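Local coordinates for protein PrgX (PDB 2AWI) that acts as the cCF10 sex-pheromone receptor of Enterococcus faecalis, a repressor that probably binds DNA and takes part in regulating conjugation, at residues K195-L207 with E235-K249. The protein carries 1 engineered substitution. Sequence-based numbering, arbitrary orientation.
Sequences KNALTISIMNRNL and EINYLKQIYQFLTDK
I202 and L239 show how two nearly parallel helices exchange knobs for holes. I202 drops among L239, I242, Y243 and L246, and L239 answers by entering the space framed by K195, L198, T199 and I202. The two branches of I202 part company: with chi1 at -73°, CG2 lies opposite the backbone N and meets I242 CG2 at 3.6 Å, while CG1 turns to L239 CD2 and CD1 ends beside Y243 CB, the isoleucine and tyrosine side chains meeting at about a right angle. L239 divides likewise, sending CD1 to L198 CG (3.7 Å) as the two leucines slide past each other in opposite directions. Both helices belong to the C-terminal TPR-family region; the axes of 195-203 and 235-248 approach to 10.2 Å and cross at 23°, with helix 207-220 between them in sequence and resting on L198 and I236. At the N-terminal end of the two segments the bent chain of K195 lays CD against the E235 carboxylate; its NZ instead bonds N196 OD1, and a water joins T199 OG1 to E235 OE2. Beyond helix 184-203, whose end fits a Schellman motif although N206 N is less surely placed, L207 presents its carbonyl O to the edge of the Y243 ring, 3.1 Å from CE1, and CD2 to L246 CD1 at 3.9 Å. Over the Y243 ring centre lies T247 OG1, which bonds Y243 O. The extended R205 chain carries its guanidinium across L246 CB, and NH2 makes a weak, bent bond to L246 O (3.1 Å, 126°); the arginine's stronger partner is E287, salt-bridged to NE and also to K249 NZ.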
# COMPACT_ATOMS: atom_id res chain seq x y z
N LYS A 195 -10.54 21.29 -17.07
CA LYS A 195 -10.71 19.92 -16.60
C LYS A 195 -11.40 19.06 -17.64
O LYS A 195 -10.96 17.95 -17.94
CB LYS A 195 -11.49 19.92 -15.28
CG LYS A 195 -11.52 18.58 -14.56
CD LYS A 195 -12.72 17.74 -14.98
CE LYS A 195 -14.02 18.39 -14.55
NZ LYS A 195 -15.23 17.62 -14.98
N ASN A 196 -12.49 19.58 -18.21
CA ASN A 196 -13.22 18.83 -19.22
C ASN A 196 -12.41 18.68 -20.50
O ASN A 196 -12.41 17.63 -21.13
CB ASN A 196 -14.55 19.52 -19.55
CG ASN A 196 -15.54 19.44 -18.41
OD1 ASN A 196 -15.46 18.56 -17.57
ND2 ASN A 196 -16.50 20.36 -18.39
N ALA A 197 -11.70 19.74 -20.87
CA ALA A 197 -10.88 19.70 -22.07
C ALA A 197 -9.74 18.70 -21.90
O ALA A 197 -9.44 17.94 -22.81
CB ALA A 197 -10.32 21.09 -22.37
N LEU A 198 -9.12 18.71 -20.72
CA LEU A 198 -8.00 17.80 -20.44
C LEU A 198 -8.42 16.34 -20.37
O LEU A 198 -7.65 15.45 -20.73
CB LEU A 198 -7.30 18.21 -19.14
CG LEU A 198 -6.20 17.29 -18.63
CD1 LEU A 198 -5.20 17.02 -19.73
CD2 LEU A 198 -5.50 17.92 -17.43
N THR A 199 -9.64 16.09 -19.90
CA THR A 199 -10.14 14.73 -19.80
C THR A 199 -10.25 14.16 -21.21
O THR A 199 -9.80 13.05 -21.49
CB THR A 199 -11.54 14.70 -19.13
OG1 THR A 199 -11.44 15.24 -17.80
CG2 THR A 199 -12.08 13.28 -19.06
N ILE A 200 -10.86 14.94 -22.10
CA ILE A 200 -11.03 14.54 -23.48
C ILE A 200 -9.67 14.35 -24.17
O ILE A 200 -9.46 13.39 -24.91
CB ILE A 200 -11.85 15.61 -24.23
CG1 ILE A 200 -13.28 15.62 -23.68
CG2 ILE A 200 -11.83 15.33 -25.73
CD1 ILE A 200 -14.16 16.78 -24.18
N SER A 201 -8.73 15.25 -23.90
CA SER A 201 -7.41 15.17 -24.50
C SER A 201 -6.65 13.90 -24.15
O SER A 201 -5.96 13.34 -25.00
CB SER A 201 -6.59 16.39 -24.11
OG SER A 201 -7.21 17.56 -24.61
N ILE A 202 -6.76 13.48 -22.89
CA ILE A 202 -6.08 12.27 -22.42
C ILE A 202 -6.75 11.05 -23.04
O ILE A 202 -6.08 10.08 -23.39
CB ILE A 202 -6.15 12.16 -20.88
CG1 ILE A 202 -5.21 13.18 -20.24
CG2 ILE A 202 -5.74 10.76 -20.43
CD1 ILE A 202 -3.76 12.97 -20.58
N MSE A 203 -8.06 11.11 -23.19
CA MSE A 203 -8.82 9.99 -23.75
C MSE A 203 -8.50 9.76 -25.24
O MSE A 203 -8.67 8.65 -25.74
CB MSE A 203 -10.32 10.25 -23.57
CG MSE A 203 -11.16 8.99 -23.47
SE MSE A 203 -10.72 7.92 -21.90
CE MSE A 203 -9.83 6.45 -22.80
N ASN A 204 -8.04 10.81 -25.93
CA ASN A 204 -7.69 10.70 -27.34
C ASN A 204 -6.18 10.63 -27.48
O ASN A 204 -5.63 10.88 -28.55
CB ASN A 204 -8.19 11.92 -28.13
CG ASN A 204 -9.69 12.06 -28.08
OD1 ASN A 204 -10.42 11.08 -27.96
ND2 ASN A 204 -10.17 13.30 -28.20
N ARG A 205 -5.52 10.31 -26.38
CA ARG A 205 -4.06 10.21 -26.34
C ARG A 205 -3.37 11.39 -27.02
O ARG A 205 -2.22 11.28 -27.46
CB ARG A 205 -3.60 8.89 -26.96
CG ARG A 205 -2.23 8.44 -26.48
CD ARG A 205 -1.94 7.01 -26.86
NE ARG A 205 -0.94 6.41 -25.98
CZ ARG A 205 0.33 6.80 -25.90
NH1 ARG A 205 0.77 7.79 -26.65
NH2 ARG A 205 1.16 6.19 -25.06
N ASN A 206 -4.06 12.52 -27.10
CA ASN A 206 -3.50 13.73 -27.69
C ASN A 206 -2.60 14.37 -26.63
O ASN A 206 -3.03 15.24 -25.88
CB ASN A 206 -4.62 14.69 -28.06
CG ASN A 206 -4.19 15.74 -29.06
OD1 ASN A 206 -3.09 16.28 -28.98
ND2 ASN A 206 -5.07 16.03 -30.02
N LEU A 207 -1.34 13.94 -26.58
CA LEU A 207 -0.42 14.45 -25.57
C LEU A 207 -0.08 15.93 -25.60
O LEU A 207 0.14 16.53 -24.54
CB LEU A 207 0.88 13.64 -25.57
CG LEU A 207 0.79 12.15 -25.21
CD1 LEU A 207 2.15 11.69 -24.72
CD2 LEU A 207 -0.27 11.92 -24.13
N GLU A 235 -8.33 15.93 -9.47
CA GLU A 235 -8.65 15.22 -10.69
C GLU A 235 -7.68 15.55 -11.82
O GLU A 235 -7.20 14.65 -12.53
CB GLU A 235 -10.08 15.53 -11.12
CG GLU A 235 -10.51 14.89 -12.43
CD GLU A 235 -12.01 14.95 -12.61
OE1 GLU A 235 -12.64 15.76 -11.90
OE2 GLU A 235 -12.54 14.21 -13.46
N ILE A 236 -7.40 16.84 -11.99
CA ILE A 236 -6.47 17.30 -13.01
C ILE A 236 -5.07 16.74 -12.75
O ILE A 236 -4.35 16.41 -13.69
CB ILE A 236 -6.43 18.84 -13.06
CG1 ILE A 236 -7.68 19.36 -13.77
CG2 ILE A 236 -5.15 19.33 -13.74
CD1 ILE A 236 -7.74 20.87 -13.88
N ASN A 237 -4.70 16.63 -11.48
CA ASN A 237 -3.39 16.11 -11.10
C ASN A 237 -3.34 14.61 -11.41
O ASN A 237 -2.27 14.04 -11.61
CB ASN A 237 -3.13 16.35 -9.62
CG ASN A 237 -1.65 16.33 -9.28
OD1 ASN A 237 -1.03 15.26 -9.18
ND2 ASN A 237 -1.06 17.51 -9.10
N TYR A 238 -4.51 13.97 -11.43
CA TYR A 238 -4.60 12.56 -11.75
C TYR A 238 -4.42 12.40 -13.26
O TYR A 238 -3.83 11.43 -13.73
CB TYR A 238 -5.95 11.99 -11.31
CG TYR A 238 -6.49 10.88 -12.20
CD1 TYR A 238 -7.33 11.17 -13.27
CD2 TYR A 238 -6.13 9.56 -11.99
CE1 TYR A 238 -7.80 10.16 -14.11
CE2 TYR A 238 -6.59 8.54 -12.82
CZ TYR A 238 -7.42 8.85 -13.88
OH TYR A 238 -7.87 7.85 -14.71
N LEU A 239 -4.94 13.36 -14.02
CA LEU A 239 -4.83 13.34 -15.46
C LEU A 239 -3.38 13.62 -15.84
O LEU A 239 -2.89 13.14 -16.85
CB LEU A 239 -5.78 14.37 -16.08
CG LEU A 239 -7.26 13.98 -15.98
CD1 LEU A 239 -8.16 15.19 -16.24
CD2 LEU A 239 -7.54 12.86 -16.98
N LYS A 240 -2.71 14.39 -14.99
CA LYS A 240 -1.31 14.72 -15.20
C LYS A 240 -0.49 13.46 -14.98
O LYS A 240 0.45 13.18 -15.73
CB LYS A 240 -0.88 15.81 -14.22
CG LYS A 240 0.58 16.22 -14.31
CD LYS A 240 0.91 17.22 -13.21
CE LYS A 240 2.40 17.53 -13.15
NZ LYS A 240 2.73 18.46 -12.03
N GLN A 241 -0.84 12.69 -13.96
CA GLN A 241 -0.14 11.44 -13.67
C GLN A 241 -0.31 10.50 -14.85
O GLN A 241 0.61 9.77 -15.22
CB GLN A 241 -0.69 10.79 -12.39
CG GLN A 241 -0.45 11.58 -11.11
CD GLN A 241 1.02 11.87 -10.86
OE1 GLN A 241 1.86 10.97 -10.87
NE2 GLN A 241 1.34 13.14 -10.63
N ILE A 242 -1.50 10.51 -15.46
CA ILE A 242 -1.76 9.67 -16.61
C ILE A 242 -0.95 10.18 -17.80
O ILE A 242 -0.42 9.40 -18.58
CB ILE A 242 -3.26 9.67 -16.97
CG1 ILE A 242 -4.06 9.08 -15.81
CG2 ILE A 242 -3.50 8.91 -18.26
CD1 ILE A 242 -3.69 7.65 -15.47
N TYR A 243 -0.86 11.50 -17.93
CA TYR A 243 -0.09 12.13 -19.00
C TYR A 243 1.36 11.66 -18.93
O TYR A 243 1.96 11.31 -19.95
CB TYR A 243 -0.13 13.65 -18.86
CG TYR A 243 0.81 14.39 -19.80
CD1 TYR A 243 0.46 14.60 -21.13
CD2 TYR A 243 2.04 14.86 -19.36
CE1 TYR A 243 1.33 15.26 -22.01
CE2 TYR A 243 2.92 15.53 -20.23
CZ TYR A 243 2.55 15.72 -21.55
OH TYR A 243 3.40 16.36 -22.43
N GLN A 244 1.92 11.66 -17.72
CA GLN A 244 3.31 11.25 -17.50
C GLN A 244 3.52 9.77 -17.82
O GLN A 244 4.59 9.38 -18.27
CB GLN A 244 3.71 11.51 -16.04
CG GLN A 244 3.61 12.98 -15.63
CD GLN A 244 3.91 13.20 -14.15
OE1 GLN A 244 3.86 14.33 -13.66
NE2 GLN A 244 4.22 12.12 -13.44
N PHE A 245 2.51 8.95 -17.57
CA PHE A 245 2.60 7.53 -17.84
C PHE A 245 2.57 7.33 -19.36
O PHE A 245 3.38 6.57 -19.92
CB PHE A 245 1.42 6.79 -17.21
CG PHE A 245 1.46 5.30 -17.41
CD1 PHE A 245 2.44 4.52 -16.80
CD2 PHE A 245 0.51 4.67 -18.22
CE1 PHE A 245 2.47 3.13 -16.98
CE2 PHE A 245 0.54 3.29 -18.41
CZ PHE A 245 1.52 2.52 -17.79
N LEU A 246 1.64 8.01 -20.01
CA LEU A 246 1.50 7.90 -21.45
C LEU A 246 2.76 8.36 -22.19
O LEU A 246 3.06 7.86 -23.27
CB LEU A 246 0.30 8.73 -21.93
CG LEU A 246 -1.08 8.32 -21.42
CD1 LEU A 246 -2.13 9.17 -22.12
CD2 LEU A 246 -1.33 6.84 -21.69
N THR A 247 3.48 9.30 -21.60
CA THR A 247 4.69 9.84 -22.22
C THR A 247 5.90 8.93 -22.06
O THR A 247 6.63 8.68 -23.03
CB THR A 247 5.05 11.22 -21.63
OG1 THR A 247 3.99 12.14 -21.90
CG2 THR A 247 6.35 11.74 -22.24
N ASP A 248 6.12 8.44 -20.84
CA ASP A 248 7.24 7.55 -20.56
C ASP A 248 6.86 6.49 -19.53
O ASP A 248 7.34 6.52 -18.41
CB ASP A 248 8.44 8.36 -20.05
CG ASP A 248 8.03 9.53 -19.17
OD1 ASP A 248 7.42 10.48 -19.70
OD2 ASP A 248 8.31 9.50 -17.96
N LYS A 249 6.01 5.55 -19.94
CA LYS A 249 5.53 4.47 -19.08
C LYS A 249 6.21 4.40 -17.72
O LYS A 249 7.00 3.51 -17.43
CB LYS A 249 5.65 3.13 -19.80
CG LYS A 249 4.81 3.05 -21.07
CD LYS A 249 3.38 3.54 -20.81
CE LYS A 249 2.53 3.56 -22.07
NZ LYS A 249 2.21 2.18 -22.56
O HOH W 1 -11.43 13.28 -15.79